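Local coordinates for protein putative (Helicobacter pylori, PDB 4O8S) that probably transfers nucleotides, as a member of the nucleotidyltransferase superfamily related to the AbiEii toxins of type IV toxin-antitoxin systems, at residues His142-His154 with Tyr186-Met200. Numbering follows the deposited sequence.
Sequences HTRTKARDLFDLH and YLVDVKLDALLNQIM
Leu150 lays its CB over one face of the Tyr186 ring, near the rim, while the backbone N of Lys146 lies at the ring's edge. A water there accepts from that N and bonds Tyr186 OH at 2.9 Å, so tyrosine serves twice, as apolar wall and polar anchor. The Arg148 guanidinium has Leu195 CD1 over one face, 3.5 Å from NH2, and Asp193 at its edge. At the edge of the Phe151 ring sits CG of selenomethionine Met200, whose long, extended chain can carry CE to Phe151 N (3.6 Å) and against Leu150; Leu196 CD2 and Ile199 CD1 approach the ring obliquely. Arg148 grips Asp193 side-on, NE to OD2 at 2.7 Å and NH2 to OD1 at 3.0 Å, the planes turned 44° apart; arginine's neighbouring N-H groups match both carboxylate oxygens. Leu195 N and Arg148 NH2 reach Asp193 OD1 from opposite faces of the carboxylate, the former closing an Asx turn just where helix 179-192 ends. Asp189, with CG anti to its own N, directs OD2 to the N of Ala147 at 2.8 Å, a nearly straight bond (168°) using the anti lone pair. Alanine suits this close approach: its small CB fits tightly against Val190 CG2 (3.5 Å) and also meets Leu196 CD1. Helical segments 147-154 and 186-192 cross at -89°, their axes 9.9 Å apart at closest approach. Beyond them, Leu150 packs on helix 202-231, Asp149 and Asp152 form salt bridges with Lys133 of helix 126-139, and Glu30 of helix 29-36 touches Arg148, joining this helical layer to the N-terminal part of the fold.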
# COMPACT_ATOMS: atom_id res chain seq x y z
N HIS A 142 11.73 -11.71 -5.63
CA HIS A 142 11.54 -12.24 -4.29
C HIS A 142 10.10 -12.03 -3.83
O HIS A 142 9.75 -10.95 -3.35
CB HIS A 142 12.52 -11.58 -3.31
CG HIS A 142 13.95 -11.99 -3.51
ND1 HIS A 142 14.44 -13.22 -3.12
CD2 HIS A 142 15.00 -11.33 -4.06
CE1 HIS A 142 15.72 -13.30 -3.42
NE2 HIS A 142 16.09 -12.16 -3.99
N THR A 143 9.27 -13.05 -3.97
CA THR A 143 7.90 -12.96 -3.48
C THR A 143 7.85 -13.13 -1.97
O THR A 143 8.87 -13.34 -1.32
CB THR A 143 6.96 -14.00 -4.13
OG1 THR A 143 7.24 -15.30 -3.61
CG2 THR A 143 7.11 -13.99 -5.65
N ARG A 144 6.64 -13.03 -1.42
CA ARG A 144 6.41 -13.22 0.00
C ARG A 144 5.04 -13.85 0.20
O ARG A 144 4.30 -14.07 -0.77
CB ARG A 144 6.48 -11.89 0.75
CG ARG A 144 5.52 -10.85 0.20
CD ARG A 144 5.35 -9.68 1.17
NE ARG A 144 4.35 -8.73 0.68
CZ ARG A 144 4.56 -7.41 0.59
NH1 ARG A 144 5.73 -6.89 0.95
NH2 ARG A 144 3.59 -6.62 0.13
N THR A 145 4.71 -14.14 1.45
CA THR A 145 3.45 -14.80 1.78
C THR A 145 2.80 -14.05 2.93
O THR A 145 2.98 -14.40 4.10
CB THR A 145 3.69 -16.28 2.14
OG1 THR A 145 4.28 -16.95 1.01
CG2 THR A 145 2.36 -16.96 2.50
N LYS A 146 2.06 -13.00 2.59
CA LYS A 146 1.42 -12.15 3.59
C LYS A 146 -0.03 -11.91 3.16
O LYS A 146 -0.29 -11.45 2.04
CB LYS A 146 2.17 -10.82 3.73
CG LYS A 146 3.54 -10.95 4.44
CD LYS A 146 3.39 -11.47 5.87
CE LYS A 146 4.73 -11.54 6.59
NZ LYS A 146 4.54 -11.94 8.02
N ALA A 147 -0.95 -12.23 4.06
CA ALA A 147 -2.36 -12.21 3.71
C ALA A 147 -2.85 -10.82 3.29
O ALA A 147 -3.84 -10.70 2.55
CB ALA A 147 -3.17 -12.73 4.87
N ARG A 148 -2.16 -9.78 3.76
CA ARG A 148 -2.48 -8.41 3.36
C ARG A 148 -2.46 -8.23 1.86
O ARG A 148 -3.22 -7.43 1.33
CB ARG A 148 -1.49 -7.43 4.00
CG ARG A 148 -1.70 -7.27 5.48
CD ARG A 148 -0.49 -6.63 6.17
NE ARG A 148 -0.59 -6.81 7.61
CZ ARG A 148 0.19 -6.20 8.51
NH1 ARG A 148 1.13 -5.33 8.13
NH2 ARG A 148 0.01 -6.45 9.80
N ASP A 149 -1.58 -8.97 1.17
CA ASP A 149 -1.51 -8.86 -0.27
C ASP A 149 -2.83 -9.32 -0.90
O ASP A 149 -3.32 -8.73 -1.87
CB ASP A 149 -0.35 -9.70 -0.81
CG ASP A 149 1.01 -9.16 -0.38
OD1 ASP A 149 1.08 -7.96 -0.02
OD2 ASP A 149 2.00 -9.94 -0.39
N LEU A 150 -3.41 -10.37 -0.33
CA LEU A 150 -4.69 -10.88 -0.82
C LEU A 150 -5.82 -9.91 -0.52
O LEU A 150 -6.62 -9.59 -1.41
CB LEU A 150 -4.99 -12.24 -0.19
CG LEU A 150 -6.31 -12.86 -0.63
CD1 LEU A 150 -6.38 -13.00 -2.15
CD2 LEU A 150 -6.50 -14.22 0.02
N PHE A 151 -5.88 -9.43 0.72
CA PHE A 151 -6.89 -8.46 1.12
C PHE A 151 -6.86 -7.25 0.19
O PHE A 151 -7.89 -6.79 -0.32
CB PHE A 151 -6.60 -7.98 2.54
CG PHE A 151 -7.65 -7.05 3.09
CD1 PHE A 151 -7.66 -5.70 2.77
CD2 PHE A 151 -8.64 -7.55 3.95
CE1 PHE A 151 -8.65 -4.84 3.29
CE2 PHE A 151 -9.64 -6.70 4.47
CZ PHE A 151 -9.64 -5.34 4.14
N ASP A 152 -5.66 -6.72 -0.00
CA ASP A 152 -5.50 -5.50 -0.78
C ASP A 152 -5.83 -5.70 -2.24
O ASP A 152 -6.50 -4.85 -2.85
CB ASP A 152 -4.10 -4.93 -0.61
CG ASP A 152 -3.77 -4.62 0.83
OD1 ASP A 152 -4.71 -4.49 1.64
OD2 ASP A 152 -2.57 -4.51 1.16
N LEU A 153 -5.37 -6.81 -2.82
CA LEU A 153 -5.65 -7.09 -4.23
C LEU A 153 -7.15 -7.30 -4.47
O LEU A 153 -7.69 -6.89 -5.50
CB LEU A 153 -4.86 -8.29 -4.75
CG LEU A 153 -3.40 -7.96 -5.13
CD1 LEU A 153 -2.67 -9.23 -5.56
CD2 LEU A 153 -3.38 -6.92 -6.25
N HIS A 154 -7.81 -7.93 -3.50
CA HIS A 154 -9.26 -8.11 -3.54
C HIS A 154 -9.95 -6.75 -3.47
O HIS A 154 -10.85 -6.47 -4.25
CB HIS A 154 -9.69 -9.02 -2.38
CG HIS A 154 -11.17 -9.10 -2.19
ND1 HIS A 154 -11.87 -8.19 -1.43
CD2 HIS A 154 -12.08 -9.99 -2.66
CE1 HIS A 154 -13.15 -8.51 -1.43
NE2 HIS A 154 -13.31 -9.59 -2.17
N TYR A 186 -2.53 -18.79 3.00
CA TYR A 186 -2.69 -17.60 3.85
C TYR A 186 -3.36 -17.80 5.19
O TYR A 186 -3.32 -16.90 6.03
CB TYR A 186 -3.44 -16.50 3.09
CG TYR A 186 -2.65 -15.89 1.96
CD1 TYR A 186 -1.49 -15.16 2.21
CD2 TYR A 186 -3.09 -16.00 0.64
CE1 TYR A 186 -0.77 -14.57 1.16
CE2 TYR A 186 -2.37 -15.42 -0.40
CZ TYR A 186 -1.22 -14.71 -0.13
OH TYR A 186 -0.51 -14.13 -1.16
N LEU A 187 -4.00 -18.95 5.40
CA LEU A 187 -4.82 -19.13 6.60
C LEU A 187 -4.10 -18.88 7.92
O LEU A 187 -4.65 -18.22 8.82
CB LEU A 187 -5.52 -20.50 6.62
CG LEU A 187 -6.59 -20.58 7.72
CD1 LEU A 187 -7.54 -19.42 7.60
CD2 LEU A 187 -7.37 -21.89 7.66
N VAL A 188 -2.87 -19.37 8.03
CA VAL A 188 -2.09 -19.15 9.25
C VAL A 188 -1.80 -17.66 9.45
O VAL A 188 -2.00 -17.11 10.54
CB VAL A 188 -0.75 -19.93 9.25
CG1 VAL A 188 0.17 -19.44 10.38
CG2 VAL A 188 -1.02 -21.44 9.37
N ASP A 189 -1.32 -17.01 8.39
CA ASP A 189 -0.98 -15.60 8.48
C ASP A 189 -2.20 -14.75 8.83
O ASP A 189 -2.11 -13.88 9.69
CB ASP A 189 -0.33 -15.12 7.18
CG ASP A 189 0.39 -13.79 7.35
OD1 ASP A 189 1.17 -13.67 8.33
OD2 ASP A 189 0.16 -12.87 6.52
N VAL A 190 -3.35 -15.03 8.20
CA VAL A 190 -4.58 -14.31 8.54
C VAL A 190 -4.90 -14.35 10.04
O VAL A 190 -5.12 -13.31 10.66
CB VAL A 190 -5.82 -14.84 7.80
CG1 VAL A 190 -7.08 -14.22 8.39
CG2 VAL A 190 -5.75 -14.54 6.32
N LYS A 191 -4.93 -15.56 10.61
CA LYS A 191 -5.31 -15.70 12.02
C LYS A 191 -4.34 -15.00 12.97
O LYS A 191 -4.73 -14.56 14.06
CB LYS A 191 -5.45 -17.19 12.38
CG LYS A 191 -6.43 -17.94 11.48
CD LYS A 191 -7.84 -17.37 11.61
CE LYS A 191 -8.79 -18.00 10.58
NZ LYS A 191 -10.07 -17.24 10.37
N LEU A 192 -3.09 -14.91 12.55
CA LEU A 192 -2.05 -14.27 13.35
C LEU A 192 -1.95 -12.76 13.12
O LEU A 192 -1.41 -12.04 13.95
CB LEU A 192 -0.69 -14.93 13.07
CG LEU A 192 -0.54 -16.38 13.56
CD1 LEU A 192 0.79 -16.97 13.10
CD2 LEU A 192 -0.67 -16.43 15.07
N ASP A 193 -2.47 -12.29 11.98
CA ASP A 193 -2.41 -10.86 11.67
C ASP A 193 -3.55 -10.07 12.33
O ASP A 193 -4.72 -10.20 11.94
CB ASP A 193 -2.45 -10.67 10.14
CG ASP A 193 -2.08 -9.25 9.71
OD1 ASP A 193 -2.20 -8.31 10.52
OD2 ASP A 193 -1.68 -9.08 8.54
N ALA A 194 -3.21 -9.24 13.31
CA ALA A 194 -4.21 -8.45 14.05
C ALA A 194 -4.87 -7.36 13.22
O ALA A 194 -5.89 -6.80 13.63
CB ALA A 194 -3.59 -7.85 15.30
N LEU A 195 -4.29 -7.04 12.06
CA LEU A 195 -4.91 -6.07 11.15
C LEU A 195 -5.99 -6.73 10.28
O LEU A 195 -6.78 -6.04 9.61
CB LEU A 195 -3.85 -5.36 10.30
CG LEU A 195 -2.79 -4.55 11.07
CD1 LEU A 195 -1.99 -3.63 10.16
CD2 LEU A 195 -3.41 -3.74 12.20
N LEU A 196 -6.04 -8.07 10.30
CA LEU A 196 -6.93 -8.84 9.43
C LEU A 196 -7.86 -9.79 10.16
O LEU A 196 -8.99 -10.03 9.72
CB LEU A 196 -6.11 -9.66 8.43
CG LEU A 196 -5.12 -8.94 7.51
CD1 LEU A 196 -4.30 -9.96 6.74
CD2 LEU A 196 -5.86 -7.99 6.56
N ASN A 197 -7.38 -10.37 11.26
CA ASN A 197 -8.05 -11.52 11.86
C ASN A 197 -9.48 -11.28 12.33
O ASN A 197 -10.26 -12.23 12.45
CB ASN A 197 -7.19 -12.19 12.96
CG ASN A 197 -6.77 -11.23 14.07
OD1 ASN A 197 -7.44 -10.22 14.33
ND2 ASN A 197 -5.66 -11.54 14.74
N GLN A 198 -9.84 -10.03 12.59
CA GLN A 198 -11.21 -9.71 13.02
C GLN A 198 -12.11 -9.24 11.87
O GLN A 198 -13.31 -9.07 12.07
CB GLN A 198 -11.20 -8.67 14.13
CG GLN A 198 -10.50 -9.12 15.41
CD GLN A 198 -11.03 -10.45 15.92
OE1 GLN A 198 -10.36 -11.48 15.82
NE2 GLN A 198 -12.25 -10.43 16.47
N ILE A 199 -11.55 -9.01 10.68
CA ILE A 199 -12.35 -8.44 9.60
C ILE A 199 -12.38 -9.25 8.29
O ILE A 199 -13.22 -9.01 7.42
CB ILE A 199 -11.90 -7.00 9.26
CG1 ILE A 199 -10.43 -6.98 8.84
CG2 ILE A 199 -12.13 -6.08 10.45
CD1 ILE A 199 -9.97 -5.63 8.27
N MSE A 200 -11.48 -10.20 8.15
CA MSE A 200 -11.34 -10.86 6.87
C MSE A 200 -11.91 -12.28 6.89
O MSE A 200 -11.61 -13.07 7.80
CB MSE A 200 -9.87 -10.86 6.46
CG MSE A 200 -9.66 -11.37 5.05
SE MSE A 200 -7.72 -11.54 4.72
CE MSE A 200 -7.79 -11.69 2.79
O HOH W 1 1.62 -12.45 -0.16